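Local coordinates for putative triphosphoribosyl-dephospho-coA synthase (Archaeoglobus fulgidus DSM 4304, PDB 3H9P), which is of unknown function but probably binds ATP and may act as a triphosphoribosyl-dephospho-CoA synthase, at residues R34-E46 with L87-A101. Sequence-based numbering, arbitrary orientation.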
ATOM      1  N   ARG A  34     -24.770   1.631 -16.002  1.00 27.39           N
ATOM      2  CA  ARG A  34     -24.243   0.564 -15.125  1.00 28.54           C
ATOM      3  C   ARG A  34     -22.730   0.392 -15.312  1.00 28.75           C
ATOM      4  O   ARG A  34     -22.187  -0.697 -15.181  1.00 28.40           O
ATOM      5  CB  ARG A  34     -24.949  -0.785 -15.398  1.00 27.88           C
ATOM      6  CG  ARG A  34     -26.424  -0.704 -15.660  1.00 28.53           C
ATOM      7  CD  ARG A  34     -27.223  -0.756 -14.400  1.00 29.65           C
ATOM      8  NE  ARG A  34     -28.668  -0.749 -14.644  1.00 29.05           N
ATOM      9  CZ  ARG A  34     -29.590  -1.183 -13.778  1.00 29.25           C
ATOM     10  NH1 ARG A  34     -29.241  -1.676 -12.581  1.00 26.12           N
ATOM     11  NH2 ARG A  34     -30.881  -1.128 -14.106  1.00 28.20           N
ATOM     12  N   ILE A  35     -22.077   1.491 -15.622  1.00 29.60           N
ATOM     13  CA  ILE A  35     -20.683   1.571 -15.995  1.00 30.22           C
ATOM     14  C   ILE A  35     -19.868   1.892 -14.745  1.00 30.15           C
ATOM     15  O   ILE A  35     -19.833   3.039 -14.348  1.00 30.53           O
ATOM     16  CB  ILE A  35     -20.573   2.832 -16.873  1.00 31.02           C
ATOM     17  CG1 ILE A  35     -21.669   3.846 -16.357  1.00 33.94           C
ATOM     18  CG2 ILE A  35     -20.690   2.480 -18.358  1.00 28.95           C
ATOM     19  CD1 ILE A  35     -21.276   5.330 -16.206  1.00 35.28           C
ATOM     20  N   ILE A  36     -19.168   0.943 -14.138  1.00 30.59           N
ATOM     21  CA  ILE A  36     -18.564   1.248 -12.829  1.00 30.41           C
ATOM     22  C   ILE A  36     -17.398   2.260 -12.918  1.00 30.03           C
ATOM     23  O   ILE A  36     -17.470   3.331 -12.320  1.00 28.25           O
ATOM     24  CB  ILE A  36     -18.152  -0.010 -12.009  1.00 31.12           C
ATOM     25  CG1 ILE A  36     -19.322  -0.996 -11.825  1.00 32.72           C
ATOM     26  CG2 ILE A  36     -17.500   0.396 -10.620  1.00 31.05           C
ATOM     27  CD1 ILE A  36     -20.565  -0.426 -11.268  1.00 35.22           C
ATOM     28  N   GLY A  37     -16.338   1.879 -13.640  1.00 30.02           N
ATOM     29  CA  GLY A  37     -15.128   2.671 -13.811  1.00 30.14           C
ATOM     30  C   GLY A  37     -15.401   4.091 -14.268  1.00 31.13           C
ATOM     31  O   GLY A  37     -15.025   5.062 -13.595  1.00 30.77           O
ATOM     32  N   GLU A  38     -16.031   4.203 -15.434  1.00 30.95           N
ATOM     33  CA  GLU A  38     -16.434   5.487 -15.992  1.00 31.33           C
ATOM     34  C   GLU A  38     -17.219   6.295 -14.982  1.00 29.73           C
ATOM     35  O   GLU A  38     -17.015   7.500 -14.864  1.00 30.23           O
ATOM     36  CB  GLU A  38     -17.320   5.288 -17.230  1.00 31.47           C
ATOM     37  CG  GLU A  38     -16.586   5.339 -18.522  1.00 37.13           C
ATOM     38  CD  GLU A  38     -15.479   6.386 -18.506  1.00 43.86           C
ATOM     39  OE1 GLU A  38     -15.809   7.602 -18.453  1.00 45.05           O
ATOM     40  OE2 GLU A  38     -14.289   5.977 -18.524  1.00 45.52           O
ATOM     41  N   GLY A  39     -18.119   5.618 -14.281  1.00 28.14           N
ATOM     42  CA  GLY A  39     -18.946   6.234 -13.255  1.00 26.60           C
ATOM     43  C   GLY A  39     -18.162   6.907 -12.146  1.00 26.10           C
ATOM     44  O   GLY A  39     -18.436   8.072 -11.783  1.00 24.38           O
ATOM     45  N   VAL A  40     -17.173   6.183 -11.616  1.00 25.82           N
ATOM     46  CA  VAL A  40     -16.340   6.705 -10.526  1.00 26.38           C
ATOM     47  C   VAL A  40     -15.588   7.890 -11.069  1.00 26.12           C
ATOM     48  O   VAL A  40     -15.603   8.938 -10.458  1.00 26.63           O
ATOM     49  CB  VAL A  40     -15.346   5.640  -9.982  1.00 26.98           C
ATOM     50  CG1 VAL A  40     -14.405   6.216  -8.885  1.00 25.96           C
ATOM     51  CG2 VAL A  40     -16.090   4.409  -9.492  1.00 26.57           C
ATOM     52  N   LEU A  41     -15.029   7.748 -12.265  1.00 25.94           N
ATOM     53  CA  LEU A  41     -14.257   8.816 -12.893  1.00 27.45           C
ATOM     54  C   LEU A  41     -15.047  10.105 -13.189  1.00 27.66           C
ATOM     55  O   LEU A  41     -14.558  11.213 -12.951  1.00 27.56           O
ATOM     56  CB  LEU A  41     -13.530   8.290 -14.146  1.00 27.22           C
ATOM     57  CG  LEU A  41     -12.712   9.285 -14.977  1.00 28.83           C
ATOM     58  CD1 LEU A  41     -11.496   9.771 -14.221  1.00 27.31           C
ATOM     59  CD2 LEU A  41     -12.281   8.701 -16.336  1.00 30.08           C
ATOM     60  N   ARG A  42     -16.272   9.945 -13.691  1.00 28.56           N
ATOM     61  CA  ARG A  42     -17.192  11.053 -13.913  1.00 29.04           C
ATOM     62  C   ARG A  42     -17.586  11.694 -12.593  1.00 29.21           C
ATOM     63  O   ARG A  42     -17.537  12.931 -12.453  1.00 29.66           O
ATOM     64  CB  ARG A  42     -18.426  10.570 -14.670  1.00 29.46           C
ATOM     65  CG  ARG A  42     -18.271  10.772 -16.197  1.00 35.69           C
ATOM     66  CD  ARG A  42     -18.828   9.638 -17.068  1.00 39.79           C
ATOM     67  NE  ARG A  42     -18.390   9.789 -18.453  1.00 45.82           N
ATOM     68  CZ  ARG A  42     -19.061  10.444 -19.407  1.00 47.51           C
ATOM     69  NH1 ARG A  42     -20.231  11.016 -19.146  1.00 48.03           N
ATOM     70  NH2 ARG A  42     -18.557  10.522 -20.641  1.00 48.04           N
ATOM     71  N   ALA A  43     -17.950  10.873 -11.619  1.00 28.37           N
ATOM     72  CA  ALA A  43     -18.318  11.401 -10.311  1.00 29.25           C
ATOM     73  C   ALA A  43     -17.204  12.270  -9.789  1.00 30.21           C
ATOM     74  O   ALA A  43     -17.452  13.364  -9.297  1.00 30.67           O
ATOM     75  CB  ALA A  43     -18.662  10.268  -9.302  1.00 27.52           C
ATOM     76  N   VAL A  44     -15.974  11.787  -9.920  1.00 31.71           N
ATOM     77  CA  VAL A  44     -14.829  12.509  -9.377  1.00 33.18           C
ATOM     78  C   VAL A  44     -14.600  13.805 -10.125  1.00 34.84           C
ATOM     79  O   VAL A  44     -14.406  14.853  -9.510  1.00 34.66           O
ATOM     80  CB  VAL A  44     -13.524  11.641  -9.375  1.00 32.85           C
ATOM     81  CG1 VAL A  44     -12.306  12.490  -9.044  1.00 31.46           C
ATOM     82  CG2 VAL A  44     -13.655  10.496  -8.405  1.00 29.97           C
ATOM     83  N   LYS A  45     -14.590  13.738 -11.457  1.00 37.36           N
ATOM     84  CA  LYS A  45     -14.408  14.957 -12.237  1.00 39.18           C
ATOM     85  C   LYS A  45     -15.534  15.939 -11.910  1.00 41.08           C
ATOM     86  O   LYS A  45     -15.295  17.131 -11.734  1.00 41.67           O
ATOM     87  CB  LYS A  45     -14.363  14.649 -13.722  1.00 38.90           C
ATOM     88  CG  LYS A  45     -13.101  13.930 -14.168  1.00 38.08           C
ATOM     89  CD  LYS A  45     -13.108  13.735 -15.675  1.00 39.60           C
ATOM     90  CE  LYS A  45     -11.901  12.976 -16.151  1.00 40.53           C
ATOM     91  NZ  LYS A  45     -11.724  13.139 -17.623  1.00 45.46           N
ATOM     92  N   GLU A  46     -16.748  15.433 -11.757  1.00 43.28           N
ATOM     93  CA  GLU A  46     -17.900  16.318 -11.613  1.00 46.05           C
ATOM     94  C   GLU A  46     -17.901  17.118 -10.332  1.00 47.41           C
ATOM     95  O   GLU A  46     -17.940  18.341 -10.365  1.00 47.57           O
ATOM     96  CB  GLU A  46     -19.224  15.561 -11.765  1.00 45.86           C
ATOM     97  CG  GLU A  46     -19.742  15.602 -13.168  1.00 47.30           C
ATOM     98  CD  GLU A  46     -21.112  14.970 -13.337  1.00 51.02           C
ATOM     99  OE1 GLU A  46     -21.937  14.975 -12.373  1.00 50.48           O
ATOM    100  OE2 GLU A  46     -21.359  14.477 -14.471  1.00 52.70           O
ATOM    101  N   LEU A  87     -19.448  -6.018 -10.037  1.00 28.29           N
ATOM    102  CA  LEU A  87     -17.998  -5.763  -9.866  1.00 28.36           C
ATOM    103  C   LEU A  87     -17.140  -6.877 -10.461  1.00 28.49           C
ATOM    104  O   LEU A  87     -16.092  -6.618 -11.084  1.00 27.87           O
ATOM    105  CB  LEU A  87     -17.662  -5.564  -8.376  1.00 27.98           C
ATOM    106  CG  LEU A  87     -18.005  -4.180  -7.838  1.00 28.38           C
ATOM    107  CD1 LEU A  87     -18.117  -4.213  -6.298  1.00 27.69           C
ATOM    108  CD2 LEU A  87     -17.005  -3.115  -8.296  1.00 22.91           C
ATOM    109  N   ARG A  88     -17.596  -8.118 -10.265  1.00 28.22           N
ATOM    110  CA  ARG A  88     -16.942  -9.285 -10.827  1.00 28.36           C
ATOM    111  C   ARG A  88     -17.049  -9.281 -12.363  1.00 29.19           C
ATOM    112  O   ARG A  88     -16.220  -9.867 -13.036  1.00 29.63           O
ATOM    113  CB  ARG A  88     -17.574 -10.584 -10.307  1.00 27.83           C
ATOM    114  CG  ARG A  88     -17.571 -10.823  -8.816  1.00 28.37           C
ATOM    115  CD  ARG A  88     -18.360 -12.133  -8.503  1.00 35.37           C
ATOM    116  NE  ARG A  88     -18.126 -12.590  -7.131  1.00 41.94           N
ATOM    117  CZ  ARG A  88     -19.050 -12.747  -6.175  1.00 43.71           C
ATOM    118  NH1 ARG A  88     -20.342 -12.530  -6.427  1.00 42.61           N
ATOM    119  NH2 ARG A  88     -18.670 -13.149  -4.953  1.00 43.09           N
ATOM    120  N   ARG A  89     -18.076  -8.661 -12.930  1.00 29.37           N
ATOM    121  CA  ARG A  89     -18.198  -8.688 -14.394  1.00 30.07           C
ATOM    122  C   ARG A  89     -17.570  -7.451 -15.037  1.00 29.55           C
ATOM    123  O   ARG A  89     -17.763  -7.220 -16.227  1.00 29.92           O
ATOM    124  CB  ARG A  89     -19.667  -8.801 -14.836  1.00 30.82           C
ATOM    125  CG  ARG A  89     -20.333 -10.137 -14.568  1.00 32.37           C
ATOM    126  CD  ARG A  89     -21.844 -10.001 -14.526  1.00 38.69           C
ATOM    127  NE  ARG A  89     -22.412 -11.160 -13.842  1.00 44.01           N
ATOM    128  CZ  ARG A  89     -22.732 -12.314 -14.436  1.00 47.22           C
ATOM    129  NH1 ARG A  89     -22.588 -12.462 -15.756  1.00 49.20           N
ATOM    130  NH2 ARG A  89     -23.215 -13.323 -13.711  1.00 47.28           N
ATOM    131  N   THR A  90     -16.863  -6.640 -14.259  1.00 28.65           N
ATOM    132  CA  THR A  90     -16.175  -5.468 -14.815  1.00 29.13           C
ATOM    133  C   THR A  90     -15.016  -5.988 -15.646  1.00 29.18           C
ATOM    134  O   THR A  90     -14.782  -7.184 -15.665  1.00 29.48           O
ATOM    135  CB  THR A  90     -15.590  -4.544 -13.717  1.00 29.57           C
ATOM    136  OG1 THR A  90     -14.777  -5.326 -12.827  1.00 28.00           O
ATOM    137  CG2 THR A  90     -16.716  -3.840 -12.948  1.00 28.96           C
ATOM    138  N   ASP A  91     -14.307  -5.114 -16.351  1.00 29.34           N
ATOM    139  CA  ASP A  91     -13.059  -5.521 -17.021  1.00 29.17           C
ATOM    140  C   ASP A  91     -11.910  -4.555 -16.642  1.00 28.64           C
ATOM    141  O   ASP A  91     -12.083  -3.707 -15.741  1.00 28.10           O
ATOM    142  CB  ASP A  91     -13.265  -5.647 -18.528  1.00 29.05           C
ATOM    143  CG  ASP A  91     -13.482  -4.323 -19.189  1.00 31.92           C
ATOM    144  OD1 ASP A  91     -13.368  -3.287 -18.500  1.00 36.25           O
ATOM    145  OD2 ASP A  91     -13.782  -4.304 -20.401  1.00 37.84           O
ATOM    146  N   PHE A  92     -10.764  -4.677 -17.314  1.00 28.44           N
ATOM    147  CA  PHE A  92      -9.544  -3.940 -16.921  1.00 28.52           C
ATOM    148  C   PHE A  92      -9.687  -2.452 -17.170  1.00 28.65           C
ATOM    149  O   PHE A  92      -9.085  -1.636 -16.474  1.00 29.14           O
ATOM    150  CB  PHE A  92      -8.265  -4.491 -17.592  1.00 28.54           C
ATOM    151  CG  PHE A  92      -8.151  -4.162 -19.067  1.00 28.11           C
ATOM    152  CD1 PHE A  92      -8.532  -5.082 -20.020  1.00 29.78           C
ATOM    153  CD2 PHE A  92      -7.656  -2.937 -19.492  1.00 26.86           C
ATOM    154  CE1 PHE A  92      -8.421  -4.793 -21.397  1.00 28.80           C
ATOM    155  CE2 PHE A  92      -7.547  -2.641 -20.840  1.00 28.05           C
ATOM    156  CZ  PHE A  92      -7.930  -3.572 -21.800  1.00 26.74           C
ATOM    157  N   ARG A  93     -10.521  -2.090 -18.135  1.00 29.27           N
ATOM    158  CA  ARG A  93     -10.791  -0.688 -18.381  1.00 29.63           C
ATOM    159  C   ARG A  93     -11.457  -0.029 -17.183  1.00 29.81           C
ATOM    160  O   ARG A  93     -11.225   1.155 -16.928  1.00 30.02           O
ATOM    161  CB  ARG A  93     -11.638  -0.519 -19.616  1.00 30.53           C
ATOM    162  CG  ARG A  93     -10.979  -1.066 -20.861  1.00 32.97           C
ATOM    163  CD  ARG A  93     -11.563  -0.422 -22.068  1.00 38.08           C
ATOM    164  NE  ARG A  93     -10.672  -0.569 -23.216  1.00 44.99           N
ATOM    165  CZ  ARG A  93     -10.923  -0.063 -24.417  1.00 46.11           C
ATOM    166  NH1 ARG A  93     -12.055   0.620 -24.627  1.00 46.77           N
ATOM    167  NH2 ARG A  93     -10.049  -0.241 -25.400  1.00 46.70           N
ATOM    168  N   ASP A  94     -12.244  -0.779 -16.420  1.00 29.25           N
ATOM    169  CA  ASP A  94     -12.830  -0.207 -15.193  1.00 29.94           C
ATOM    170  C   ASP A  94     -11.767   0.110 -14.151  1.00 29.42           C
ATOM    171  O   ASP A  94     -11.813   1.136 -13.475  1.00 30.55           O
ATOM    172  CB  ASP A  94     -13.872  -1.145 -14.592  1.00 29.81           C
ATOM    173  CG  ASP A  94     -15.090  -1.265 -15.463  1.00 32.36           C
ATOM    174  OD1 ASP A  94     -15.803  -0.226 -15.550  1.00 34.85           O
ATOM    175  OD2 ASP A  94     -15.301  -2.364 -16.087  1.00 32.23           O
ATOM    176  N   SER A  95     -10.811  -0.793 -14.027  1.00 29.05           N
ATOM    177  CA  SER A  95      -9.634  -0.580 -13.188  1.00 27.63           C
ATOM    178  C   SER A  95      -8.841   0.652 -13.562  1.00 26.51           C
ATOM    179  O   SER A  95      -8.455   1.421 -12.693  1.00 26.12           O
ATOM    180  CB  SER A  95      -8.736  -1.798 -13.301  1.00 27.92           C
ATOM    181  OG  SER A  95      -9.304  -2.814 -12.527  1.00 25.05           O
ATOM    182  N   LEU A  96      -8.628   0.819 -14.866  1.00 25.51           N
ATOM    183  CA  LEU A  96      -7.877   1.935 -15.426  1.00 25.23           C
ATOM    184  C   LEU A  96      -8.593   3.278 -15.165  1.00 24.97           C
ATOM    185  O   LEU A  96      -7.966   4.250 -14.745  1.00 24.73           O
ATOM    186  CB  LEU A  96      -7.640   1.708 -16.947  1.00 24.99           C
ATOM    187  CG  LEU A  96      -6.642   0.611 -17.347  1.00 25.56           C
ATOM    188  CD1 LEU A  96      -6.503   0.419 -18.884  1.00 23.47           C
ATOM    189  CD2 LEU A  96      -5.259   0.884 -16.750  1.00 25.69           C
ATOM    190  N   SER A  97      -9.903   3.322 -15.425  1.00 24.27           N
ATOM    191  CA  SER A  97     -10.718   4.469 -15.053  1.00 24.81           C
ATOM    192  C   SER A  97     -10.642   4.733 -13.554  1.00 25.10           C
ATOM    193  O   SER A  97     -10.457   5.869 -13.126  1.00 24.27           O
ATOM    194  CB  SER A  97     -12.169   4.231 -15.416  1.00 24.28           C
ATOM    195  OG  SER A  97     -12.316   4.242 -16.810  1.00 25.66           O
ATOM    196  N   VAL A  98     -10.760   3.688 -12.752  1.00 25.05           N
ATOM    197  CA  VAL A  98     -10.707   3.932 -11.336  1.00 26.69           C
ATOM    198  C   VAL A  98      -9.346   4.520 -10.926  1.00 28.05           C
ATOM    199  O   VAL A  98      -9.300   5.480 -10.142  1.00 27.95           O
ATOM    200  CB  VAL A  98     -11.088   2.686 -10.532  1.00 27.36           C
ATOM    201  CG1 VAL A  98     -10.754   2.846  -9.052  1.00 26.87           C
ATOM    202  CG2 VAL A  98     -12.584   2.419 -10.696  1.00 26.77           C
ATOM    203  N   LEU A  99      -8.265   3.956 -11.472  1.00 28.62           N
ATOM    204  CA  LEU A  99      -6.911   4.439 -11.241  1.00 30.09           C
ATOM    205  C   LEU A  99      -6.696   5.904 -11.670  1.00 30.25           C
ATOM    206  O   LEU A  99      -6.155   6.715 -10.911  1.00 30.51           O
ATOM    207  CB  LEU A  99      -5.900   3.499 -11.916  1.00 30.84           C
ATOM    208  CG  LEU A  99      -4.409   3.713 -11.642  1.00 32.95           C
ATOM    209  CD1 LEU A  99      -4.122   3.886 -10.139  1.00 35.18           C
ATOM    210  CD2 LEU A  99      -3.615   2.533 -12.179  1.00 34.33           C
ATOM    211  N   GLU A 100      -7.144   6.253 -12.869  1.00 30.46           N
ATOM    212  CA  GLU A 100      -7.178   7.649 -13.285  1.00 31.16           C
ATOM    213  C   GLU A 100      -8.016   8.547 -12.357  1.00 31.32           C
ATOM    214  O   GLU A 100      -7.629   9.667 -12.067  1.00 30.45           O
ATOM    215  CB  GLU A 100      -7.681   7.759 -14.717  1.00 31.89           C
ATOM    216  CG  GLU A 100      -7.686   9.192 -15.230  1.00 36.62           C
ATOM    217  CD  GLU A 100      -8.351   9.330 -16.565  1.00 43.74           C
ATOM    218  OE1 GLU A 100      -8.496   8.286 -17.256  1.00 47.97           O
ATOM    219  OE2 GLU A 100      -8.720  10.477 -16.935  1.00 46.02           O
ATOM    220  N   ALA A 101      -9.146   8.044 -11.856  1.00 31.94           N
ATOM    221  CA  ALA A 101      -9.972   8.818 -10.912  1.00 32.83           C
ATOM    222  C   ALA A 101      -9.222   9.109  -9.602  1.00 33.50           C
ATOM    223  O   ALA A 101      -9.341  10.210  -9.015  1.00 33.59           O
ATOM    224  CB  ALA A 101     -11.333   8.097 -10.626  1.00 31.67           C
TER
HETATM  225  O   HOH W   1     -14.924   1.810 -17.303  1.00 37.51           O
HETATM  226  O   HOH W   2     -10.355  10.479 -18.949  1.00 46.21           O
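Asp94 reaches across to the first turn of helix 36-46, where its OD1 takes the backbone N-H of Gly37 at 2.9 Å from the anti side, 22° out of the carboxylate plane. A water donates to the same oxygen, while Asp94 OD2 accepts from Asp91 N at 2.9 Å through its anti lone pair, so both oxygens are held. Replacing Asp94 by alanine is likely to leave Gly37 N and Asp91 N without these acceptors and to break the capping box. Gly37 lets the backbones close in, its CA 3.9 Å from Asp94 CA, and Ser97 CB lies 3.4 Å from Gly37 C. With its OG anti to the carbonyl carbon (chi1 -70°), Ser97 donates to Glu38 OE2. One helical turn on, Leu41 sets both methyls against the carboxylate end of Glu100, the two side chains crossing at a slant; Leu41 CD1 also packs 4.0 Å from Ala101 CB, a methyl flanked further by Val40 and Val44. At the solvent edge, a water bridges Lys45 NZ and Glu100 OE2. The Ile36 and Thr90 side chains cross at about a right angle, CG1 against CG2, near Leu133. Helices 36-46 and 92-101 thus run near-parallel (13°, axes 7.5 Å apart at closest approach) within an all-helical fold, the second opened by the Asp91-Asp94 capping box.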